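Local coordinates for protein benzoylformate Decarboxylase (PDB 4K9Q) that binds thiamine diphosphate and magnesium and probably decarboxylates benzoylformate to benzaldehyde, at residues Ile69-Gly74 against Ala96-Arg101; Ser126-Arg131 against Ser157-Asp162; Asn225-Ala230 against Asn332-Arg337. All blocks are in the same frame, centred on the assembly; numbering follows the deposited sequence. Where two conformers were deposited one is given.

Contact 1 of 3, residues Ile69-Gly74 against Ala96-Arg101; sequences IHTGAG and AGQQTR. With TPP (thiamine diphosphate), chain D.
Ile69 and Ala96 pair as neighbours in the parallel sheet of the N-terminal domain, a thiamine diphosphate-binding fold in which strands 66-69 and 93-98 lie side by side and the first runs out into helix 71-77. Gly97 N donates to Ile69 O at 3.3 Å, almost in line with the carbonyl bond (C=O...N 169°) although the angle at the hydrogen is only 145°. The same oxygen takes a CA-H contact from Ala96 CA at 3.1 Å, and a matching one runs the other way, from Thr71 CA to Gly97 O. On the sheet face that carries both side chains, Ile69 CG1 lies 4.2 Å from Ala96 CB, while Ile69 reaches on to Glu47 and Val50 of helix 47-61.

Beyond the sheet, the turn that follows the strand meets the cofactor. His70 CD2 comes within 3.3 Å of C4' in the aminopyrimidine of a thiamine diphosphate held mainly by the second subunit, which binds it through residues such as Ser431 and Gly398. The imidazole is enclosed from both faces: C7' of the cofactor lies over one, and Thr71 CG2 stands 3.5 Å above the centre of the opposite one. Thr71 OG1 is anti to its backbone N (chi1 -172°), which sets the methyl between N and the carbonyl carbon, while OG1 bonds to Leu110 O. A second shell fixes the histidine, since Glu28 OE1 bonds to His70 ND1 and Glu28 OE2 makes weak bonds to Gly97 N and Thr71 N, tying ring and strand end to one carboxylate.

Farther along 96-101, the bent Gln98 side chain sends NE2 to Glu128 OE1, and its OE1 is gripped by two amides, Asn112 N and, on an in-plane lone pair at 2.9 Å, Gln99 N.

Contact 2 of 3, residues Ser126-Arg131 against Ser157-Asp162; sequences SYEPAR and SLPLDD
The carboxylate of Glu128 meets the hydroxyl of Ser157: Ser157 OG donates to the anti lone pair of Glu128 OE1, the side turned away from the other oxygen, at a short 2.5 Å. With CG anti to the backbone N (chi1 -172°), the extended chain brings OE1 to Ser157 OG, and Glu128 CG passes 3.4 Å from Ser157 O. Gln98 NE2, from strand 93-98, bonds to the same OE1, so two donors hold this oxygen. The neighbouring Tyr127 ring stacks with that of Trp125.

Next to the glutamate is the ring of Pro129. Its CD rests 3.3 Å from Ser157 O, and its CG meets Leu158 CD2 at 4.0 Å, the two side chains crossing obliquely. Ala138 and Phe139 of helix 135-147 close in behind this pair. The helix is the connection of a beta-alpha-beta unit whose strands, 126-127 and 154-159, run parallel, 126-127 being the outermost strand of the sheet within the chain. Between these segments the strands are joined by a nearly straight bond from Ser157 N to Tyr127 O, 2.9 Å long (170° at the hydrogen); Tyr127 also pairs with Phe155.

Proline then ends the pattern. The next backbone donor in the parallel register would come from position 129, but Pro129 has no N-H. Ser157 O is therefore buried without a hydrogen-bonding partner and is met by carbon-bound hydrogens, including that of Glu128 CA at 3.5 Å. The chemistry implies a change of means: where backbone pairing stops, a charged side chain takes over, and OE1, which accepts from both Ser157 OG and Gln98 NE2, would probably draw negative charge toward itself.

Contact 3 of 3, residues Asn225-Ala230 against Asn332-Arg337; sequences NAPVWA and NNTPQR
Asn225, Pro227, Asn332 and Thr334 form a small mixed contact between a connecting segment and the body of the central domain: Thr334 OG1 and the Asn332 amide gather at Asn225 O, and the Thr334 methyl rests on Pro227. Residues 225-230 leave helix 214-224 and enter strand 228-230 of its parallel, Rossmann-like sheet. Residues 332-337 have no regular structure and belong to the long run of chain between helices 315-323 and 352-361, which crosses the entrance to the strand on its way to the C-terminal cofactor-binding domain.

Thr334 meets 225-230 with both of its branches. Its CB points toward them. CG2 is anti to the backbone N and lies 3.9 Å from both CA and CB of Pro227, whereas OG1, anti to the carbonyl carbon (chi1 -69°), lies 3.8 Å from Pro227 CD.

OG1 also faces the backbone carbonyl of Asn225 at 3.2 Å, a weak hydrogen bond, and not a settled one, since another acceptor is within reach of its proton. Asn225 is the first residue to leave the helix, with positive phi (48°), and its O is turned to the connecting chain. Asn332 comes to the same carbonyl with its amide group, CG lying 3.4 Å from Asn225 O. Two further links secure the crossing: Asn225 ND2 bonds to Arg329 O, and Pro335 O accepts from Gln247 NE2 on strand 246-249, a residue that Thr334 and Pro227 also touch.

No salt bridge joins the two segments. The chemistry implies that the carbonyl at the helix end, Asn225 O, is the point that polar groups of the linker approach, through one weak bond whose proton is not settled, with the methyl-proline contact beside it.

In the fold
Contacts 1 and 2 belong to one sheet, their centres 10 Å apart, with strands 93-98 and 154-159 adjacent in it. They are joined directly: Arg101 NH1 forms a salt bridge with Asp162 OD2 at 2.8 Å and probably a hydrogen bond to Pro129 O. Arg101 and Arg131 also reach a third subunit, so this pair of contacts lies at a subunit interface. Contact 1 alone meets a cofactor, whose diphosphate end belongs to the second subunit's site. Contact 3, where the loop between helices 315-323 and 352-361 meets the central domain, lies on the opposite side of the chain's centre, 53 and 54 Å from the others between centres and about 32 Å between nearest atoms.

Contact 1 of 3, residues Ile69-Gly74 against Ala96-Arg101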
loop_
_atom_site.group_PDB
_atom_site.type_symbol
_atom_site.label_atom_id
_atom_site.label_comp_id
_atom_site.label_asym_id
_atom_site.label_seq_id
_atom_site.Cartn_x
_atom_site.Cartn_y
_atom_site.Cartn_z
ATOM N N ILE A 69 -20.461 2.800 -8.300
ATOM C CA ILE A 69 -19.834 2.422 -9.556
ATOM C C ILE A 69 -19.452 0.948 -9.576
ATOM O O ILE A 69 -19.581 0.245 -8.566
ATOM C CB ILE A 69 -18.637 3.334 -9.885
ATOM C CG1 ILE A 69 -17.572 3.259 -8.782
ATOM C CG2 ILE A 69 -19.110 4.779 -10.095
ATOM C CD1 ILE A 69 -16.486 4.327 -8.935
ATOM N N HIS A 70 -18.992 0.486 -10.731
ATOM C CA HIS A 70 -18.921 -0.945 -10.990
ATOM C C HIS A 70 -17.534 -1.514 -10.745
ATOM O O HIS A 70 -16.670 -1.446 -11.610
ATOM C CB HIS A 70 -19.330 -1.236 -12.429
ATOM C CG HIS A 70 -19.268 -2.690 -12.792
ATOM N ND1 HIS A 70 -19.971 -3.661 -12.110
ATOM C CD2 HIS A 70 -18.591 -3.332 -13.774
ATOM C CE1 HIS A 70 -19.734 -4.839 -12.660
ATOM N NE2 HIS A 70 -18.908 -4.664 -13.678
ATOM N N THR A 71 -17.354 -2.106 -9.568
ATOM C CA THR A 71 -16.134 -2.826 -9.212
ATOM C C THR A 71 -14.835 -2.074 -9.590
ATOM O O THR A 71 -14.794 -0.839 -9.536
ATOM C CB THR A 71 -16.217 -4.312 -9.686
ATOM O OG1 THR A 71 -15.103 -5.064 -9.181
ATOM C CG2 THR A 71 -16.299 -4.439 -11.216
ATOM N N GLY A 72 -13.765 -2.795 -9.903
ATOM C CA GLY A 72 -12.478 -2.163 -10.164
ATOM C C GLY A 72 -12.471 -1.379 -11.463
ATOM O O GLY A 72 -11.757 -0.381 -11.594
ATOM N N ALA A 73 -13.262 -1.834 -12.431
ATOM C CA ALA A 73 -13.328 -1.186 -13.749
ATOM C C ALA A 73 -13.856 0.234 -13.619
ATOM O O ALA A 73 -13.290 1.184 -14.166
ATOM C CB ALA A 73 -14.225 -1.980 -14.696
ATOM N N GLY A 74 -14.960 0.363 -12.898
ATOM C CA GLY A 74 -15.594 1.645 -12.683
ATOM C C GLY A 74 -14.753 2.522 -11.784
ATOM O O GLY A 74 -14.556 3.712 -12.062
ATOM N N ALA A 96 -18.383 0.840 -4.509
ATOM C CA ALA A 96 -18.317 0.008 -5.703
ATOM C C ALA A 96 -18.758 -1.403 -5.355
ATOM O O ALA A 96 -18.350 -1.948 -4.330
ATOM C CB ALA A 96 -16.910 -0.015 -6.270
ATOM N N GLY A 97 -19.585 -2.002 -6.205
ATOM C CA GLY A 97 -19.923 -3.399 -6.028
ATOM C C GLY A 97 -18.676 -4.248 -6.159
ATOM O O GLY A 97 -17.688 -3.852 -6.786
ATOM N N GLN A 98 -18.726 -5.419 -5.548
ATOM C CA GLN A 98 -17.649 -6.391 -5.567
ATOM C C GLN A 98 -18.278 -7.735 -5.929
ATOM O O GLN A 98 -19.493 -7.928 -5.739
ATOM C CB GLN A 98 -17.011 -6.452 -4.175
ATOM C CG GLN A 98 -15.993 -7.583 -3.929
ATOM C CD GLN A 98 -14.749 -7.464 -4.809
ATOM O OE1 GLN A 98 -14.818 -7.690 -6.020
ATOM N NE2 GLN A 98 -13.608 -7.112 -4.202
ATOM N N GLN A 99 -17.475 -8.653 -6.469
ATOM C CA GLN A 99 -17.965 -9.995 -6.783
ATOM C C GLN A 99 -18.520 -10.664 -5.529
ATOM O O GLN A 99 -18.164 -10.302 -4.410
ATOM C CB GLN A 99 -16.871 -10.853 -7.433
ATOM C CG GLN A 99 -16.960 -10.902 -8.964
ATOM C CD GLN A 99 -18.124 -11.770 -9.462
ATOM O OE1 GLN A 99 -19.058 -12.088 -8.713
ATOM N NE2 GLN A 99 -18.071 -12.153 -10.734
ATOM N N THR A 100 -19.398 -11.639 -5.728
ATOM C CA THR A 100 -20.029 -12.326 -4.617
ATOM C C THR A 100 -19.017 -13.063 -3.728
ATOM O O THR A 100 -18.060 -13.674 -4.224
ATOM C CB THR A 100 -21.096 -13.317 -5.119
ATOM O OG1 THR A 100 -21.508 -14.142 -4.030
ATOM C CG2 THR A 100 -20.529 -14.196 -6.225
ATOM N N ARG A 101 -19.236 -13.021 -2.412
ATOM C CA ARG A 101 -18.375 -13.764 -1.487
ATOM C C ARG A 101 -18.354 -15.257 -1.830
ATOM O O ARG A 101 -17.438 -15.974 -1.426
ATOM C CB ARG A 101 -18.815 -13.586 -0.022
ATOM C CG ARG A 101 -18.652 -12.179 0.521
ATOM C CD ARG A 101 -18.959 -12.101 2.039
ATOM N NE ARG A 101 -19.262 -10.717 2.397
ATOM C CZ ARG A 101 -18.403 -9.875 2.964
ATOM N NH1 ARG A 101 -18.781 -8.626 3.213
ATOM N NH2 ARG A 101 -17.170 -10.276 3.278
HETATM N "N1'" TPP D . -18.587 0.499 -16.218
HETATM C "C2'" TPP D . -17.416 -0.061 -16.703
HETATM C CM2 TPP D . -16.180 0.775 -16.853
HETATM N "N3'" TPP D . -17.358 -1.400 -17.041
HETATM C "C4'" TPP D . -18.474 -2.188 -16.903
HETATM N "N4'" TPP D . -18.408 -3.480 -17.216
HETATM C "C5'" TPP D . -19.668 -1.625 -16.450
HETATM C "C6'" TPP D . -19.726 -0.280 -16.088
HETATM C "C7'" TPP D . -20.892 -2.490 -16.297
HETATM N N3 TPP D . -21.543 -2.935 -17.522
HETATM C C2 TPP D . -21.406 -4.200 -18.072
HETATM S S1 TPP D . -22.268 -4.432 -19.413
HETATM C C5 TPP D . -22.860 -2.930 -19.339
HETATM C C4 TPP D . -22.409 -2.186 -18.253
HETATM C CM4 TPP D . -22.795 -0.762 -17.939
HETATM C C6 TPP D . -23.837 -2.546 -20.415
HETATM C C7 TPP D . -23.284 -2.561 -21.830
HETATM O O7 TPP D . -24.272 -1.930 -22.612
HETATM P PA TPP D . -24.132 -1.807 -24.209
HETATM O O1A TPP D . -22.714 -1.444 -24.545
HETATM O O2A TPP D . -25.095 -0.791 -24.736
HETATM O O3A TPP D . -24.339 -3.310 -24.738
HETATM P PB TPP D . -25.694 -4.175 -24.787
HETATM O O1B TPP D . -25.694 -5.025 -23.557
HETATM O O2B TPP D . -25.598 -5.023 -26.035
HETATM O O3B TPP D . -26.900 -3.293 -24.789
#

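Contact 2 of 3, residues Ser126-Arg131 against Ser157-Asp162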
loop_
_atom_site.group_PDB
_atom_site.type_symbol
_atom_site.label_atom_id
_atom_site.label_comp_id
_atom_site.label_asym_id
_atom_site.label_seq_id
_atom_site.Cartn_x
_atom_site.Cartn_y
_atom_site.Cartn_z
ATOM N N SER A 126 -10.560 3.308 3.260
ATOM C CA SER A 126 -11.034 2.358 2.260
ATOM C C SER A 126 -11.239 1.012 2.939
ATOM O O SER A 126 -10.419 0.562 3.743
ATOM C CB SER A 126 -10.042 2.244 1.100
ATOM O OG SER A 126 -8.775 1.830 1.565
ATOM N N TYR A 127 -12.357 0.368 2.628
ATOM C CA TYR A 127 -12.760 -0.799 3.414
ATOM C C TYR A 127 -13.655 -1.754 2.644
ATOM O O TYR A 127 -14.481 -1.334 1.836
ATOM C CB TYR A 127 -13.522 -0.301 4.640
ATOM C CG TYR A 127 -13.649 -1.255 5.800
ATOM C CD1 TYR A 127 -12.528 -1.668 6.512
ATOM C CD2 TYR A 127 -14.896 -1.685 6.231
ATOM C CE1 TYR A 127 -12.649 -2.518 7.604
ATOM C CE2 TYR A 127 -15.027 -2.530 7.317
ATOM C CZ TYR A 127 -13.903 -2.945 7.999
ATOM O OH TYR A 127 -14.036 -3.787 9.082
ATOM N N GLU A 128 -13.511 -3.040 2.937
ATOM C CA GLU A 128 -14.429 -4.066 2.442
ATOM C C GLU A 128 -14.956 -4.819 3.665
ATOM O O GLU A 128 -14.205 -5.562 4.294
ATOM C CB GLU A 128 -13.684 -5.011 1.499
ATOM C CG GLU A 128 -14.547 -6.033 0.756
ATOM C CD GLU A 128 -13.796 -6.679 -0.413
ATOM O OE1 GLU A 128 -13.882 -6.150 -1.542
ATOM O OE2 GLU A 128 -13.115 -7.712 -0.208
ATOM N N PRO A 129 -16.240 -4.613 4.028
ATOM C CA PRO A 129 -16.743 -5.172 5.299
ATOM C C PRO A 129 -16.471 -6.672 5.463
ATOM O O PRO A 129 -16.540 -7.442 4.498
ATOM C CB PRO A 129 -18.254 -4.899 5.221
ATOM C CG PRO A 129 -18.331 -3.631 4.416
ATOM C CD PRO A 129 -17.270 -3.811 3.343
ATOM N N ALA A 130 -16.165 -7.077 6.694
ATOM C CA ALA A 130 -15.760 -8.447 6.982
ATOM C C ALA A 130 -16.935 -9.430 6.980
ATOM O O ALA A 130 -16.726 -10.633 6.979
ATOM C CB ALA A 130 -15.016 -8.514 8.329
ATOM N N ARG A 131 -18.160 -8.915 6.985
ATOM C CA ARG A 131 -19.357 -9.756 6.869
ATOM C C ARG A 131 -20.555 -8.876 6.490
ATOM O O ARG A 131 -20.507 -7.654 6.653
ATOM C CB ARG A 131 -19.616 -10.509 8.176
ATOM C CG ARG A 131 -19.737 -9.594 9.338
ATOM C CD ARG A 131 -19.727 -10.296 10.695
ATOM N NE ARG A 131 -20.113 -9.290 11.668
ATOM C CZ ARG A 131 -20.864 -9.511 12.733
ATOM N NH1 ARG A 131 -21.296 -10.738 13.007
ATOM N NH2 ARG A 131 -21.167 -8.494 13.526
ATOM N N SER A 157 -16.055 -1.171 -0.612
ATOM C CA SER A 157 -16.201 -2.250 -1.571
ATOM C C SER A 157 -17.227 -3.220 -1.002
ATOM O O SER A 157 -17.037 -3.757 0.092
ATOM C CB SER A 157 -14.850 -2.947 -1.753
ATOM O OG SER A 157 -14.973 -4.091 -2.574
ATOM N N LEU A 158 -18.303 -3.459 -1.749
ATOM C CA LEU A 158 -19.488 -4.129 -1.218
ATOM C C LEU A 158 -19.879 -5.373 -2.031
ATOM O O LEU A 158 -20.479 -5.268 -3.095
ATOM C CB LEU A 158 -20.643 -3.115 -1.152
ATOM C CG LEU A 158 -20.299 -1.897 -0.266
ATOM C CD1 LEU A 158 -21.175 -0.721 -0.553
ATOM C CD2 LEU A 158 -20.344 -2.259 1.209
ATOM N N PRO A 159 -19.520 -6.562 -1.535
ATOM C CA PRO A 159 -19.872 -7.804 -2.246
ATOM C C PRO A 159 -21.377 -7.916 -2.535
ATOM O O PRO A 159 -22.191 -7.658 -1.657
ATOM C CB PRO A 159 -19.418 -8.895 -1.273
ATOM C CG PRO A 159 -18.258 -8.269 -0.551
ATOM C CD PRO A 159 -18.641 -6.816 -0.376
ATOM N N LEU A 160 -21.732 -8.331 -3.746
ATOM C CA LEU A 160 -23.110 -8.202 -4.228
ATOM C C LEU A 160 -24.106 -9.052 -3.453
ATOM O O LEU A 160 -25.298 -8.741 -3.408
ATOM C CB LEU A 160 -23.184 -8.542 -5.723
ATOM C CG LEU A 160 -22.924 -10.005 -6.086
ATOM C CD1 LEU A 160 -24.252 -10.751 -6.162
ATOM C CD2 LEU A 160 -22.188 -10.087 -7.414
ATOM N N ASP A 161 -23.611 -10.127 -2.860
ATOM C CA ASP A 161 -24.471 -11.066 -2.145
ATOM C C ASP A 161 -24.858 -10.608 -0.740
ATOM O O ASP A 161 -25.721 -11.224 -0.112
ATOM C CB ASP A 161 -23.842 -12.472 -2.103
ATOM C CG ASP A 161 -22.444 -12.497 -1.469
ATOM O OD1 ASP A 161 -21.635 -11.565 -1.687
ATOM O OD2 ASP A 161 -22.144 -13.488 -0.761
ATOM N N ASP A 162 -24.238 -9.536 -0.245
ATOM C CA ASP A 162 -24.509 -9.096 1.124
ATOM C C ASP A 162 -25.923 -8.528 1.280
ATOM O O ASP A 162 -26.548 -8.682 2.335
ATOM C CB ASP A 162 -23.515 -8.018 1.570
ATOM C CG ASP A 162 -22.109 -8.558 1.829
ATOM O OD1 ASP A 162 -21.874 -9.781 1.733
ATOM O OD2 ASP A 162 -21.237 -7.726 2.145
#

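Contact 3 of 3, residues Asn225-Ala230 against Asn332-Arg337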
loop_
_atom_site.group_PDB
_atom_site.type_symbol
_atom_site.label_atom_id
_atom_site.label_comp_id
_atom_site.label_asym_id
_atom_site.label_seq_id
_atom_site.Cartn_x
_atom_site.Cartn_y
_atom_site.Cartn_z
ATOM N N ASN A 225 -7.638 46.710 8.062
ATOM C CA ASN A 225 -7.455 47.556 6.890
ATOM C C ASN A 225 -6.239 47.108 6.086
ATOM O O ASN A 225 -5.453 47.931 5.610
ATOM C CB ASN A 225 -7.319 49.026 7.294
ATOM C CG ASN A 225 -8.646 49.755 7.286
ATOM O OD1 ASN A 225 -9.424 49.639 6.340
ATOM N ND2 ASN A 225 -8.918 50.505 8.348
ATOM N N ALA A 226 -6.091 45.794 5.939
ATOM C CA ALA A 226 -4.959 45.229 5.211
ATOM C C ALA A 226 -5.378 44.786 3.812
ATOM O O ALA A 226 -6.530 44.420 3.598
ATOM C CB ALA A 226 -4.372 44.061 5.978
ATOM N N PRO A 227 -4.439 44.825 2.855
ATOM C CA PRO A 227 -4.737 44.291 1.525
ATOM C C PRO A 227 -5.016 42.791 1.604
ATOM O O PRO A 227 -4.370 42.078 2.377
ATOM C CB PRO A 227 -3.444 44.550 0.746
ATOM C CG PRO A 227 -2.383 44.608 1.786
ATOM C CD PRO A 227 -3.034 45.251 2.978
ATOM N N VAL A 228 -5.966 42.329 0.801
ATOM C CA VAL A 228 -6.304 40.916 0.746
ATOM C C VAL A 228 -6.020 40.376 -0.651
ATOM O O VAL A 228 -6.421 40.966 -1.646
ATOM C CB VAL A 228 -7.790 40.694 1.081
ATOM C CG1 VAL A 228 -8.166 39.243 0.873
ATOM C CG2 VAL A 228 -8.075 41.131 2.526
ATOM N N TRP A 229 -5.303 39.260 -0.714
ATOM C CA TRP A 229 -5.090 38.559 -1.975
ATOM C C TRP A 229 -5.713 37.183 -1.874
ATOM O O TRP A 229 -5.720 36.588 -0.802
ATOM C CB TRP A 229 -3.604 38.350 -2.226
ATOM C CG TRP A 229 -2.848 39.597 -2.559
ATOM C CD1 TRP A 229 -2.362 40.520 -1.681
ATOM C CD2 TRP A 229 -2.466 40.039 -3.864
ATOM N NE1 TRP A 229 -1.706 41.519 -2.363
ATOM C CE2 TRP A 229 -1.748 41.242 -3.703
ATOM C CE3 TRP A 229 -2.652 39.528 -5.155
ATOM C CZ2 TRP A 229 -1.230 41.951 -4.786
ATOM C CZ3 TRP A 229 -2.131 40.235 -6.231
ATOM C CH2 TRP A 229 -1.432 41.430 -6.038
ATOM N N ALA A 230 -6.198 36.657 -2.991
ATOM C CA ALA A 230 -6.607 35.261 -3.027
ATOM C C ALA A 230 -5.361 34.395 -3.211
ATOM O O ALA A 230 -4.472 34.723 -4.010
ATOM C CB ALA A 230 -7.617 35.017 -4.155
ATOM N N ASN A 332 -4.983 52.833 5.819
ATOM C CA ASN A 332 -3.548 52.998 5.608
ATOM C C ASN A 332 -3.151 53.055 4.135
ATOM O O ASN A 332 -2.121 52.504 3.735
ATOM C CB ASN A 332 -2.771 51.889 6.324
ATOM C CG ASN A 332 -3.300 50.507 6.000
ATOM O OD1 ASN A 332 -4.176 50.352 5.148
ATOM N ND2 ASN A 332 -2.768 49.495 6.674
ATOM N N ASN A 333 -3.969 53.735 3.339
ATOM C CA ASN A 333 -3.719 53.886 1.906
ATOM C C ASN A 333 -3.454 52.564 1.173
ATOM O O ASN A 333 -2.631 52.502 0.259
ATOM C CB ASN A 333 -2.611 54.919 1.634
ATOM C CG ASN A 333 -1.218 54.314 1.644
ATOM O OD1 ASN A 333 -0.563 54.225 0.605
ATOM N ND2 ASN A 333 -0.752 53.907 2.819
ATOM N N THR A 334 -4.156 51.510 1.581
ATOM C CA THR A 334 -4.188 50.279 0.798
ATOM C C THR A 334 -4.774 50.590 -0.575
ATOM O O THR A 334 -5.865 51.152 -0.675
ATOM C CB THR A 334 -5.045 49.196 1.474
ATOM O OG1 THR A 334 -4.383 48.740 2.659
ATOM C CG2 THR A 334 -5.256 48.018 0.531
ATOM N N PRO A 335 -4.051 50.229 -1.643
ATOM C CA PRO A 335 -4.520 50.618 -2.980
ATOM C C PRO A 335 -5.798 49.901 -3.423
ATOM O O PRO A 335 -6.114 48.820 -2.934
ATOM C CB PRO A 335 -3.341 50.255 -3.887
ATOM C CG PRO A 335 -2.577 49.225 -3.149
ATOM C CD PRO A 335 -2.755 49.533 -1.682
ATOM N N GLN A 336 -6.528 50.532 -4.338
ATOM C CA GLN A 336 -7.723 49.952 -4.936
ATOM C C GLN A 336 -7.336 49.328 -6.270
ATOM O O GLN A 336 -6.655 49.965 -7.074
ATOM C CB GLN A 336 -8.755 51.051 -5.184
ATOM C CG GLN A 336 -9.966 51.004 -4.276
ATOM C CD GLN A 336 -11.168 50.412 -4.974
ATOM O OE1 GLN A 336 -11.047 49.834 -6.058
ATOM N NE2 GLN A 336 -12.340 50.557 -4.365
ATOM N N ARG A 337 -7.770 48.096 -6.521
ATOM C CA ARG A 337 -7.429 47.444 -7.788
ATOM C C ARG A 337 -8.013 48.220 -8.965
ATOM O O ARG A 337 -9.062 48.871 -8.840
ATOM C CB ARG A 337 -7.870 45.963 -7.818
ATOM C CG ARG A 337 -9.334 45.714 -8.084
ATOM C CD ARG A 337 -9.697 44.207 -8.014
ATOM N NE ARG A 337 -9.292 43.425 -9.196
ATOM C CZ ARG A 337 -9.854 42.262 -9.538
ATOM N NH1 ARG A 337 -10.823 41.762 -8.787
ATOM N NH2 ARG A 337 -9.451 41.595 -10.619
#